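Local coordinates for polycomb protein Sfmbt (Drosophila melanogaster, PDB 5J8Y), which probably links the PhoRC complex to PRC1 at Polycomb response elements by pairing its SAM domain with the SAM domain of Scm, at residues Y12-F17 with D28-N33; N21-H26 with S63-Q68; K38-L43 with A67-K72; D47-L52 with G57-I62. All coordinates share one frame; numbering follows the deposited sequence.

Contact 1: residues Y12-F17 with D28-N33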
loop_
_atom_site.group_PDB
_atom_site.type_symbol
_atom_site.label_atom_id
_atom_site.label_comp_id
_atom_site.label_asym_id
_atom_site.label_seq_id
_atom_site.Cartn_x
_atom_site.Cartn_y
_atom_site.Cartn_z
ATOM N N TYR C 12 20.311 7.556 8.304
ATOM C CA TYR C 12 19.665 8.735 8.864
ATOM C C TYR C 12 18.944 9.534 7.804
ATOM O O TYR C 12 17.907 10.095 8.054
ATOM C CB TYR C 12 20.645 9.600 9.659
ATOM C CG TYR C 12 20.017 10.836 10.281
ATOM C CD1 TYR C 12 19.421 10.795 11.524
ATOM C CD2 TYR C 12 20.044 12.040 9.626
ATOM C CE1 TYR C 12 18.870 11.920 12.074
ATOM C CE2 TYR C 12 19.503 13.156 10.160
ATOM C CZ TYR C 12 18.917 13.096 11.379
ATOM O OH TYR C 12 18.375 14.220 11.876
ATOM N N ASP C 13 19.512 9.616 6.622
ATOM C CA ASP C 13 18.868 10.339 5.540
ATOM C C ASP C 13 17.484 9.671 5.224
ATOM O O ASP C 13 16.505 10.330 5.065
ATOM C CB ASP C 13 19.756 10.329 4.309
ATOM C CG ASP C 13 20.925 11.333 4.390
ATOM O OD1 ASP C 13 20.682 12.524 4.603
ATOM O OD2 ASP C 13 22.053 10.898 4.217
ATOM N N VAL C 14 17.449 8.348 5.185
ATOM C CA VAL C 14 16.233 7.592 4.890
ATOM C C VAL C 14 15.173 7.809 5.986
ATOM O O VAL C 14 13.998 7.919 5.719
ATOM C CB VAL C 14 16.562 6.094 4.684
ATOM C CG1 VAL C 14 15.314 5.273 4.492
ATOM C CG2 VAL C 14 17.498 5.899 3.492
ATOM N N SER C 15 15.612 7.904 7.225
ATOM C CA SER C 15 14.691 8.092 8.342
ATOM C C SER C 15 13.960 9.426 8.233
ATOM O O SER C 15 12.745 9.492 8.426
ATOM C CB SER C 15 15.438 8.013 9.674
ATOM O OG SER C 15 15.772 6.673 9.989
ATOM N N GLN C 16 14.681 10.448 7.896
ATOM C CA GLN C 16 14.113 11.740 7.794
ATOM C C GLN C 16 13.199 11.802 6.615
ATOM O O GLN C 16 12.213 12.484 6.647
ATOM C CB GLN C 16 15.191 12.789 7.690
ATOM C CG GLN C 16 16.077 12.955 8.920
ATOM C CD GLN C 16 15.292 13.118 10.218
ATOM O OE1 GLN C 16 15.301 12.275 11.028
ATOM N NE2 GLN C 16 14.661 14.209 10.392
ATOM N N PHE C 17 13.538 11.099 5.572
ATOM C CA PHE C 17 12.697 11.116 4.377
ATOM C C PHE C 17 11.356 10.512 4.749
ATOM O O PHE C 17 10.333 11.033 4.469
ATOM C CB PHE C 17 13.364 10.351 3.285
ATOM C CG PHE C 17 12.499 10.068 2.140
ATOM C CD1 PHE C 17 12.120 11.066 1.290
ATOM C CD2 PHE C 17 12.072 8.795 1.910
ATOM C CE1 PHE C 17 11.336 10.785 0.221
ATOM C CE2 PHE C 17 11.269 8.516 0.844
ATOM C CZ PHE C 17 10.908 9.520 0.005
ATOM N N ASP C 28 12.236 3.129 12.373
ATOM C CA ASP C 28 13.052 2.272 13.207
ATOM C C ASP C 28 13.346 0.914 12.552
ATOM O O ASP C 28 14.467 0.403 12.646
ATOM C CB ASP C 28 12.581 2.167 14.692
ATOM C CG ASP C 28 12.318 3.556 15.410
ATOM O OD1 ASP C 28 12.851 4.578 15.008
ATOM O OD2 ASP C 28 11.559 3.593 16.424
ATOM N N THR C 29 12.363 0.335 11.869
ATOM C CA THR C 29 12.595 -0.908 11.125
ATOM C C THR C 29 13.605 -0.700 9.994
ATOM O O THR C 29 14.471 -1.508 9.740
ATOM C CB THR C 29 11.316 -1.521 10.551
ATOM O OG1 THR C 29 10.295 -1.543 11.552
ATOM C CG2 THR C 29 11.586 -2.874 10.136
ATOM N N PHE C 30 13.469 0.431 9.358
ATOM C CA PHE C 30 14.321 0.786 8.272
ATOM C C PHE C 30 15.785 0.951 8.773
ATOM O O PHE C 30 16.713 0.522 8.134
ATOM C CB PHE C 30 13.781 2.010 7.581
ATOM C CG PHE C 30 12.968 1.698 6.365
ATOM C CD1 PHE C 30 11.949 0.812 6.439
ATOM C CD2 PHE C 30 13.234 2.286 5.152
ATOM C CE1 PHE C 30 11.204 0.491 5.323
ATOM C CE2 PHE C 30 12.481 1.982 4.050
ATOM C CZ PHE C 30 11.479 1.079 4.131
ATOM N N SER C 31 15.946 1.589 9.920
ATOM C CA SER C 31 17.249 1.780 10.582
ATOM C C SER C 31 17.865 0.516 11.041
ATOM O O SER C 31 19.002 0.249 10.784
ATOM C CB SER C 31 17.104 2.654 11.783
ATOM O OG SER C 31 16.925 3.948 11.397
ATOM N N ARG C 32 17.062 -0.309 11.660
ATOM C CA ARG C 32 17.549 -1.557 12.170
ATOM C C ARG C 32 18.068 -2.384 11.045
ATOM O O ARG C 32 19.060 -3.022 11.196
ATOM C CB ARG C 32 16.456 -2.319 12.879
ATOM C CG ARG C 32 16.158 -1.913 14.288
ATOM C CD ARG C 32 15.094 -2.861 14.816
ATOM N NE ARG C 32 13.826 -2.633 14.178
ATOM C CZ ARG C 32 13.067 -1.592 14.452
ATOM N NH1 ARG C 32 13.432 -0.721 15.332
ATOM N NH2 ARG C 32 11.950 -1.430 13.846
ATOM N N ASN C 33 17.396 -2.369 9.918
ATOM C CA ASN C 33 17.870 -3.086 8.769
ATOM C C ASN C 33 18.856 -2.336 7.896
ATOM O O ASN C 33 19.212 -2.762 6.816
ATOM C CB ASN C 33 16.700 -3.504 7.940
ATOM C CG ASN C 33 15.911 -4.536 8.596
ATOM O OD1 ASN C 33 16.229 -5.705 8.526
ATOM N ND2 ASN C 33 14.880 -4.110 9.264
#
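The ring of Phe30 meets Val14 at its edge. Val14 CG1 lies near the ring plane, 3.7 Å from Phe30 CD2. CG1 is the branch anti to the backbone N of Val14 (chi1 175°), and this torsion sends it across the gap between the helices. The two side chains cross at about a right angle, and the methyl meets the ring at its rim. Both residues are buried, and this is the apolar half of the contact.

The other half is polar and nearer to solvent. Here the backbones come closest, with CA of Ser15 and CA of Ser31 7.2 Å apart. Ser15 OG and Ser31 OG face each other at 3.3 Å. Each hydroxyl has a weak hydrogen bond to a carbonyl one turn earlier in its own helix: Ser15 OG to Val11 O, and Ser31 OG to Cys27 O. Small side chains at these two positions fit the close approach of the backbones.

The end of the second helix is tied down by Asn33. Its ND2 gives a hydrogen bond of 2.7 Å to Thr29 O, nearly straight at 165°. Asn33 N reaches the same oxygen from the opposite face of the carbonyl, so two donors of one residue grip it.

The contact joins helix 11-20 to helix 27-32 in the SAM domain. Phe30 also packs on Leu18 and on Leu51 of helix 45-51. Phe17, further along the first helix, leads to Leu65 and Leu69 of helix 56-71.

Contact 2: residues N21-H26 with S63-Q68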
loop_
_atom_site.group_PDB
_atom_site.type_symbol
_atom_site.label_atom_id
_atom_site.label_comp_id
_atom_site.label_asym_id
_atom_site.label_seq_id
_atom_site.Cartn_x
_atom_site.Cartn_y
_atom_site.Cartn_z
ATOM N N ASN C 21 7.367 12.579 5.171
ATOM C CA ASN C 21 6.327 12.058 4.288
ATOM C C ASN C 21 5.311 11.220 5.059
ATOM O O ASN C 21 4.664 10.335 4.499
ATOM C CB ASN C 21 6.948 11.236 3.157
ATOM C CG ASN C 21 7.705 12.095 2.166
ATOM O OD1 ASN C 21 7.111 12.895 1.444
ATOM N ND2 ASN C 21 9.022 11.931 2.121
ATOM N N ASP C 22 5.182 11.517 6.349
ATOM C CA ASP C 22 4.192 10.878 7.214
ATOM C C ASP C 22 4.347 9.360 7.279
ATOM O O ASP C 22 3.353 8.633 7.310
ATOM C CB ASP C 22 2.777 11.231 6.746
ATOM C CG ASP C 22 2.564 12.726 6.606
ATOM O OD1 ASP C 22 2.291 13.388 7.630
ATOM O OD2 ASP C 22 2.664 13.238 5.472
ATOM N N CYS C 23 5.591 8.892 7.301
ATOM C CA CYS C 23 5.879 7.469 7.476
ATOM C C CYS C 23 6.798 7.263 8.678
ATOM O O CYS C 23 7.620 6.348 8.695
ATOM C CB CYS C 23 6.511 6.883 6.210
ATOM S SG CYS C 23 5.388 6.791 4.795
ATOM N N THR C 24 6.685 8.163 9.632
ATOM C CA THR C 24 7.447 8.100 10.855
ATOM C C THR C 24 7.436 6.742 11.470
ATOM O O THR C 24 8.411 6.351 12.029
ATOM C CB THR C 24 6.948 9.058 11.896
ATOM O OG1 THR C 24 6.826 10.352 11.355
ATOM C CG2 THR C 24 7.814 9.090 13.042
ATOM N N ALA C 25 6.346 6.024 11.358
ATOM C CA ALA C 25 6.203 4.736 12.014
ATOM C C ALA C 25 7.163 3.654 11.563
ATOM O O ALA C 25 7.304 2.656 12.226
ATOM C CB ALA C 25 4.772 4.249 11.955
ATOM N N HIS C 26 7.716 3.795 10.380
ATOM C CA HIS C 26 8.572 2.786 9.817
ATOM C C HIS C 26 10.097 3.064 9.891
ATOM O O HIS C 26 10.915 2.227 9.566
ATOM C CB HIS C 26 8.119 2.562 8.384
ATOM C CG HIS C 26 6.642 2.437 8.246
ATOM N ND1 HIS C 26 5.973 1.290 8.550
ATOM C CD2 HIS C 26 5.711 3.319 7.854
ATOM C CE1 HIS C 26 4.692 1.466 8.340
ATOM N NE2 HIS C 26 4.513 2.677 7.883
ATOM N N SER C 63 6.227 1.854 -1.325
ATOM C CA SER C 63 6.641 1.630 -2.707
ATOM C C SER C 63 6.320 2.858 -3.553
ATOM O O SER C 63 7.140 3.303 -4.355
ATOM C CB SER C 63 5.958 0.394 -3.291
ATOM O OG SER C 63 6.362 0.181 -4.635
ATOM N N ASP C 64 5.124 3.405 -3.353
ATOM C CA ASP C 64 4.677 4.580 -4.094
ATOM C C ASP C 64 5.553 5.789 -3.791
ATOM O O ASP C 64 5.931 6.541 -4.688
ATOM C CB ASP C 64 3.222 4.904 -3.754
ATOM C CG ASP C 64 2.680 6.062 -4.565
ATOM O OD1 ASP C 64 2.806 6.027 -5.809
ATOM O OD2 ASP C 64 2.137 7.010 -3.959
ATOM N N LEU C 65 5.860 5.973 -2.512
ATOM C CA LEU C 65 6.682 7.089 -2.069
ATOM C C LEU C 65 8.076 7.038 -2.697
ATOM O O LEU C 65 8.594 8.057 -3.155
ATOM C CB LEU C 65 6.779 7.088 -0.543
ATOM C CG LEU C 65 7.697 8.122 0.103
ATOM C CD1 LEU C 65 7.265 9.539 -0.246
ATOM C CD2 LEU C 65 7.720 7.917 1.609
ATOM N N ILE C 66 8.671 5.864 -2.751
ATOM C CA ILE C 66 9.991 5.681 -3.339
ATOM C C ILE C 66 9.936 5.982 -4.870
ATOM O O ILE C 66 10.753 6.660 -5.410
ATOM C CB ILE C 66 10.545 4.269 -3.092
ATOM C CG1 ILE C 66 10.805 3.996 -1.635
ATOM C CG2 ILE C 66 11.844 4.065 -3.796
ATOM C CD1 ILE C 66 11.101 2.564 -1.329
ATOM N N ALA C 67 8.903 5.441 -5.516
ATOM C CA ALA C 67 8.673 5.663 -6.923
ATOM C C ALA C 67 8.587 7.154 -7.182
ATOM O O ALA C 67 9.147 7.630 -8.112
ATOM C CB ALA C 67 7.415 4.955 -7.405
ATOM N N GLN C 68 7.879 7.874 -6.331
ATOM C CA GLN C 68 7.736 9.309 -6.476
ATOM C C GLN C 68 9.080 9.989 -6.248
ATOM O O GLN C 68 9.406 10.979 -6.869
ATOM C CB GLN C 68 6.699 9.860 -5.510
ATOM C CG GLN C 68 6.275 11.299 -5.770
ATOM C CD GLN C 68 5.342 11.461 -6.956
ATOM O OE1 GLN C 68 4.942 10.492 -7.590
ATOM N NE2 GLN C 68 4.990 12.703 -7.255
#
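Asn21 packs on Leu65 with the same amide whose ND2 forms a hydrogen bond to Phe17 O. That bond runs back to the preceding helix and holds the carboxamide in place. Leu65 CD1 lies over one face of the amide, 3.5 Å from Asn21 CG. Asn21 OD1 and ND2 are each 3.8 Å from the same methyl, so it favours neither end. The other branch, Leu65 CD2, sits 3.7 Å from Asn21 CB.

Cys23 adds a looser touch, with SG 4.1 Å from Leu65 CD2. Leu65 thus uses both of its methyls, one on the amide and the other against both Asn21 CB and the sulfur. Its CG is anti to the backbone N (chi1 175°), which extends the side chain off its helix toward the loop.

A Schellman motif ends the helix before this loop. Asp22, with positive phi, is the C-prime residue. Cys23 N bonds to Leu18 O and Asp22 N to Arg19 O. Just around it, Asn21 and Cys23 both point toward Leu65.

The contact lies at the surface. It sets the link between helix 11-20 and helix 27-32 against the middle of helix 56-71. Phe17 of helix 11-20 also packs on Leu65, and Cys23 on Ile62.

Contact 3: residues K38-L43 with A67-K72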
loop_
_atom_site.group_PDB
_atom_site.type_symbol
_atom_site.label_atom_id
_atom_site.label_comp_id
_atom_site.label_asym_id
_atom_site.label_seq_id
_atom_site.Cartn_x
_atom_site.Cartn_y
_atom_site.Cartn_z
ATOM N N LYS C 38 21.086 4.033 -1.084
ATOM C CA LYS C 38 21.385 3.054 -2.104
ATOM C C LYS C 38 20.455 1.863 -2.039
ATOM O O LYS C 38 19.860 1.465 -2.996
ATOM C CB LYS C 38 22.828 2.567 -1.933
ATOM C CG LYS C 38 23.242 1.338 -2.676
ATOM C CD LYS C 38 24.737 1.375 -2.939
ATOM C CE LYS C 38 25.130 0.242 -3.851
ATOM N NZ LYS C 38 24.997 0.499 -5.291
ATOM N N ARG C 39 20.315 1.284 -0.863
ATOM C CA ARG C 39 19.441 0.162 -0.688
ATOM C C ARG C 39 17.993 0.577 -0.869
ATOM O O ARG C 39 17.196 -0.177 -1.376
ATOM C CB ARG C 39 19.662 -0.513 0.630
ATOM C CG ARG C 39 18.757 -1.682 0.889
ATOM C CD ARG C 39 18.858 -2.875 -0.044
ATOM N NE ARG C 39 17.990 -3.907 0.477
ATOM C CZ ARG C 39 17.518 -4.946 -0.168
ATOM N NH1 ARG C 39 17.837 -5.208 -1.412
ATOM N NH2 ARG C 39 16.693 -5.735 0.466
ATOM N N LEU C 40 17.663 1.771 -0.476
ATOM C CA LEU C 40 16.327 2.266 -0.637
ATOM C C LEU C 40 15.840 2.102 -2.072
ATOM O O LEU C 40 14.891 1.419 -2.348
ATOM C CB LEU C 40 16.247 3.735 -0.313
ATOM C CG LEU C 40 14.842 4.333 -0.241
ATOM C CD1 LEU C 40 13.953 3.734 0.822
ATOM C CD2 LEU C 40 14.866 5.829 -0.119
ATOM N N LEU C 41 16.560 2.752 -2.954
ATOM C CA LEU C 41 16.268 2.763 -4.367
ATOM C C LEU C 41 16.350 1.416 -5.038
ATOM O O LEU C 41 16.008 1.307 -6.166
ATOM C CB LEU C 41 17.154 3.739 -5.079
ATOM C CG LEU C 41 17.343 5.127 -4.550
ATOM C CD1 LEU C 41 18.293 5.834 -5.425
ATOM C CD2 LEU C 41 16.086 5.944 -4.478
ATOM N N GLN C 42 16.813 0.405 -4.341
ATOM C CA GLN C 42 16.931 -0.926 -4.867
ATOM C C GLN C 42 15.754 -1.741 -4.489
ATOM O O GLN C 42 15.450 -2.702 -5.118
ATOM C CB GLN C 42 18.193 -1.616 -4.329
ATOM C CG GLN C 42 19.491 -1.230 -5.033
ATOM C CD GLN C 42 20.731 -1.877 -4.414
ATOM O OE1 GLN C 42 20.969 -1.795 -3.223
ATOM N NE2 GLN C 42 21.527 -2.507 -5.243
ATOM N N LEU C 43 15.109 -1.366 -3.413
ATOM C CA LEU C 43 13.989 -2.098 -2.894
ATOM C C LEU C 43 12.847 -2.446 -3.866
ATOM O O LEU C 43 12.389 -1.602 -4.541
ATOM C CB LEU C 43 13.390 -1.340 -1.691
ATOM C CG LEU C 43 14.162 -1.356 -0.386
ATOM C CD1 LEU C 43 13.543 -0.636 0.761
ATOM C CD2 LEU C 43 14.449 -2.782 -0.008
ATOM N N ALA C 67 8.903 5.441 -5.516
ATOM C CA ALA C 67 8.673 5.663 -6.923
ATOM C C ALA C 67 8.587 7.154 -7.182
ATOM O O ALA C 67 9.147 7.630 -8.112
ATOM C CB ALA C 67 7.415 4.955 -7.405
ATOM N N GLN C 68 7.879 7.874 -6.331
ATOM C CA GLN C 68 7.736 9.309 -6.476
ATOM C C GLN C 68 9.080 9.989 -6.248
ATOM O O GLN C 68 9.406 10.979 -6.869
ATOM C CB GLN C 68 6.699 9.860 -5.510
ATOM C CG GLN C 68 6.275 11.299 -5.770
ATOM C CD GLN C 68 5.342 11.461 -6.956
ATOM O OE1 GLN C 68 4.942 10.492 -7.590
ATOM N NE2 GLN C 68 4.990 12.703 -7.255
ATOM N N LEU C 69 9.866 9.409 -5.368
ATOM C CA LEU C 69 11.140 9.942 -5.066
ATOM C C LEU C 69 11.964 9.895 -6.320
ATOM O O LEU C 69 12.541 10.833 -6.708
ATOM C CB LEU C 69 11.835 9.148 -3.998
ATOM C CG LEU C 69 13.264 9.604 -3.701
ATOM C CD1 LEU C 69 13.368 11.043 -3.252
ATOM C CD2 LEU C 69 13.905 8.654 -2.734
ATOM N N LYS C 70 11.972 8.743 -6.938
ATOM C CA LYS C 70 12.710 8.493 -8.143
ATOM C C LYS C 70 12.330 9.372 -9.312
ATOM O O LYS C 70 13.081 9.478 -10.213
ATOM C CB LYS C 70 12.610 7.041 -8.516
ATOM C CG LYS C 70 13.389 6.094 -7.663
ATOM C CD LYS C 70 12.937 4.682 -7.880
ATOM C CE LYS C 70 13.774 3.684 -7.148
ATOM N NZ LYS C 70 13.435 2.276 -7.413
ATOM N N CYS C 71 11.135 9.911 -9.293
ATOM C CA CYS C 71 10.693 10.825 -10.315
ATOM C C CYS C 71 11.472 12.114 -10.433
ATOM O O CYS C 71 12.113 12.309 -11.439
ATOM C CB CYS C 71 9.248 11.183 -10.131
ATOM S SG CYS C 71 8.192 9.944 -10.725
ATOM N N LYS C 72 11.412 12.990 -9.437
ATOM C CA LYS C 72 12.181 14.212 -9.524
ATOM C C LYS C 72 13.559 13.895 -9.018
ATOM O O LYS C 72 13.755 13.773 -7.857
ATOM C CB LYS C 72 11.540 15.340 -8.714
#
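Helix 37-40 runs into a type I beta turn from Leu40 to Leu43, and this corner lies against the last turns of helix 56-71, with CA of Leu41 and CA of Lys70 7.7 Å apart. The short helix and the long C-terminal helix are both parts of the five-helix SAM fold.

Three leucines make the apolar core. Leu69 CD2 is the shared atom. It lies 3.9 Å from Leu41 CD2 and 4.0 Å from Leu40 CD2, so one methyl touches two consecutive residues of the corner. Leu41 and Leu69 stand at about a right angle. Pro6 and Trp9, from the chain before the first helix, also pack here: both touch Leu69, Trp9 reaches Leu40 and Pro6 reaches Leu41.

Lys70 works on the outer side. Beyond CG its chain is fully extended, which carries the amine across to the turn. Along the way it runs past Leu41 in the opposite direction, and CE comes 4.0 Å from Leu41 CB. The aliphatic part of the lysine therefore packs as an apolar group, while its charged end finds a polar partner in the backbone.

That partner is the carbonyl of Leu41. Lys70 NZ donates to Leu41 O at 3.0 Å, with a C=O...N angle of 128° and the nitrogen 37° out of the carbonyl plane.

Contact 4: residues D47-L52 with G57-I62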
loop_
_atom_site.group_PDB
_atom_site.type_symbol
_atom_site.label_atom_id
_atom_site.label_comp_id
_atom_site.label_asym_id
_atom_site.label_seq_id
_atom_site.Cartn_x
_atom_site.Cartn_y
_atom_site.Cartn_z
ATOM N N ASP C 47 10.631 -7.060 -1.219
ATOM C CA ASP C 47 11.559 -6.699 -0.151
ATOM C C ASP C 47 10.865 -5.859 0.916
ATOM O O ASP C 47 11.112 -6.016 2.111
ATOM C CB ASP C 47 12.751 -5.920 -0.716
ATOM C CG ASP C 47 13.461 -6.660 -1.832
ATOM O OD1 ASP C 47 13.606 -7.896 -1.735
ATOM O OD2 ASP C 47 13.878 -6.002 -2.808
ATOM N N ILE C 48 10.001 -4.959 0.464
ATOM C CA ILE C 48 9.323 -4.016 1.343
ATOM C C ILE C 48 8.295 -4.707 2.242
ATOM O O ILE C 48 8.010 -4.229 3.339
ATOM C CB ILE C 48 8.643 -2.900 0.506
ATOM C CG1 ILE C 48 9.712 -1.949 -0.038
ATOM C CG2 ILE C 48 7.625 -2.110 1.327
ATOM C CD1 ILE C 48 9.235 -1.039 -1.148
ATOM N N MET C 49 7.790 -5.841 1.778
ATOM C CA MET C 49 6.715 -6.542 2.474
ATOM C C MET C 49 7.147 -6.978 3.889
ATOM O O MET C 49 6.537 -6.583 4.845
ATOM C CB MET C 49 6.207 -7.712 1.667
ATOM C CG MET C 49 5.193 -7.352 0.606
ATOM S SD MET C 49 3.753 -6.440 1.182
ATOM C CE MET C 49 3.032 -7.607 2.317
ATOM N N PRO C 50 8.233 -7.732 4.021
ATOM C CA PRO C 50 8.677 -8.123 5.365
ATOM C C PRO C 50 9.218 -6.956 6.193
ATOM O O PRO C 50 9.185 -7.034 7.421
ATOM C CB PRO C 50 9.782 -9.149 5.087
ATOM C CG PRO C 50 10.248 -8.854 3.707
ATOM C CD PRO C 50 9.039 -8.373 2.968
ATOM N N LEU C 51 9.680 -5.881 5.583
ATOM C CA LEU C 51 10.158 -4.726 6.311
ATOM C C LEU C 51 9.027 -3.997 6.955
ATOM O O LEU C 51 9.264 -3.150 7.741
ATOM C CB LEU C 51 10.897 -3.719 5.436
ATOM C CG LEU C 51 12.403 -3.804 5.258
ATOM C CD1 LEU C 51 12.952 -2.620 4.516
ATOM C CD2 LEU C 51 13.151 -3.967 6.570
ATOM N N LEU C 52 7.805 -4.306 6.581
ATOM C CA LEU C 52 6.634 -3.659 7.164
ATOM C C LEU C 52 5.640 -4.679 7.714
ATOM O O LEU C 52 4.433 -4.443 7.717
ATOM C CB LEU C 52 5.951 -2.770 6.124
ATOM C CG LEU C 52 6.808 -1.658 5.515
ATOM C CD1 LEU C 52 5.965 -0.843 4.576
ATOM C CD2 LEU C 52 7.410 -0.759 6.575
ATOM N N GLY C 57 -0.950 -2.581 2.744
ATOM C CA GLY C 57 -1.266 -1.163 2.719
ATOM C C GLY C 57 -0.035 -0.285 2.859
ATOM O O GLY C 57 0.268 0.508 1.967
ATOM N N PRO C 58 0.676 -0.416 3.987
ATOM C CA PRO C 58 1.939 0.299 4.215
ATOM C C PRO C 58 2.982 0.009 3.134
ATOM O O PRO C 58 3.675 0.921 2.687
ATOM C CB PRO C 58 2.402 -0.230 5.575
ATOM C CG PRO C 58 1.161 -0.675 6.255
ATOM C CD PRO C 58 0.245 -1.170 5.177
ATOM N N ALA C 59 3.083 -1.254 2.734
ATOM C CA ALA C 59 4.024 -1.671 1.697
ATOM C C ALA C 59 3.807 -0.911 0.393
ATOM O O ALA C 59 4.764 -0.452 -0.229
ATOM C CB ALA C 59 3.909 -3.166 1.458
ATOM N N LEU C 60 2.565 -0.789 -0.004
ATOM C CA LEU C 60 2.228 -0.096 -1.210
ATOM C C LEU C 60 2.488 1.400 -1.099
ATOM O O LEU C 60 2.916 2.023 -2.006
ATOM C CB LEU C 60 0.826 -0.375 -1.610
ATOM C CG LEU C 60 0.626 -1.611 -2.470
ATOM C CD1 LEU C 60 -0.821 -1.966 -2.505
ATOM C CD2 LEU C 60 1.221 -1.565 -3.870
ATOM N N LYS C 61 2.214 1.935 0.055
ATOM C CA LYS C 61 2.403 3.329 0.314
ATOM C C LYS C 61 3.871 3.703 0.244
ATOM O O LYS C 61 4.217 4.686 -0.326
ATOM C CB LYS C 61 1.793 3.728 1.629
ATOM C CG LYS C 61 0.330 4.130 1.573
ATOM C CD LYS C 61 -0.229 4.197 2.980
ATOM C CE LYS C 61 -1.668 4.565 3.083
ATOM N NZ LYS C 61 -2.130 4.416 4.447
ATOM N N ILE C 62 4.719 2.872 0.816
ATOM C CA ILE C 62 6.165 3.069 0.790
ATOM C C ILE C 62 6.710 2.877 -0.623
ATOM O O ILE C 62 7.561 3.643 -1.069
ATOM C CB ILE C 62 6.881 2.103 1.767
ATOM C CG1 ILE C 62 6.600 2.503 3.220
ATOM C CG2 ILE C 62 8.387 2.075 1.520
ATOM C CD1 ILE C 62 7.127 3.868 3.623
#
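Ala59 is the small bump at the centre of this contact, met by Ile48, Met49 and Leu52. The axes of helices 47-51 and 57-62 come within 8.8 Å, with 129° between their directions. At the closest point CA of Met49 and CA of Ala59 are only 5.6 Å apart, a spacing that suits so short a side chain.

Ile48 CG2 rests on the backbone beside the bump, 3.6 Å from Ala59 CA. Met49 closes in from another side. Its CB points away, but its chain bends at chi2 and chi3 (-55° and -62°) and swings SD back to 3.3 Å from Ala59 CB, a tight fit.

Leu52 CD1 fills the hollow between Pro58, Ala59 and Ile62. It presses on the peptide link, 3.4 Å from both Pro58 C and Ala59 N, and lies 3.7 Å from Ile62 CG1. Ile48 CD1 meets Ile62 more loosely through CG2.

The same two segments also meet Scm: Met49 packs on Met49 of the Scm chain, and Lys61 forms a salt bridge with Asp38 of the Scm chain. All six touching residues are buried and their side chains apolar, so close fit and exclusion of water probably hold the helices together here.

How the contacts relate
Following the chain from the N terminus, contact 1 closes first and folds helix 27-32 back beside helix 11-20. Contact 2 starts in the loop between these helices, so the two contacts cross. It closes a much longer loop, onto helix 56-71. Contact 3 opens after contact 1 has closed and ends on the same helix as contact 2, sharing Ala67 and Gln68 with it. Contact 4 is the shortest closure. It joins helix 45-51 to the start of helix 56-71 and falls within the spans of contacts 2 and 3. Helix 56-71 thus serves three contacts, while Phe30 and Phe17 connect contact 1 to the rest of the core.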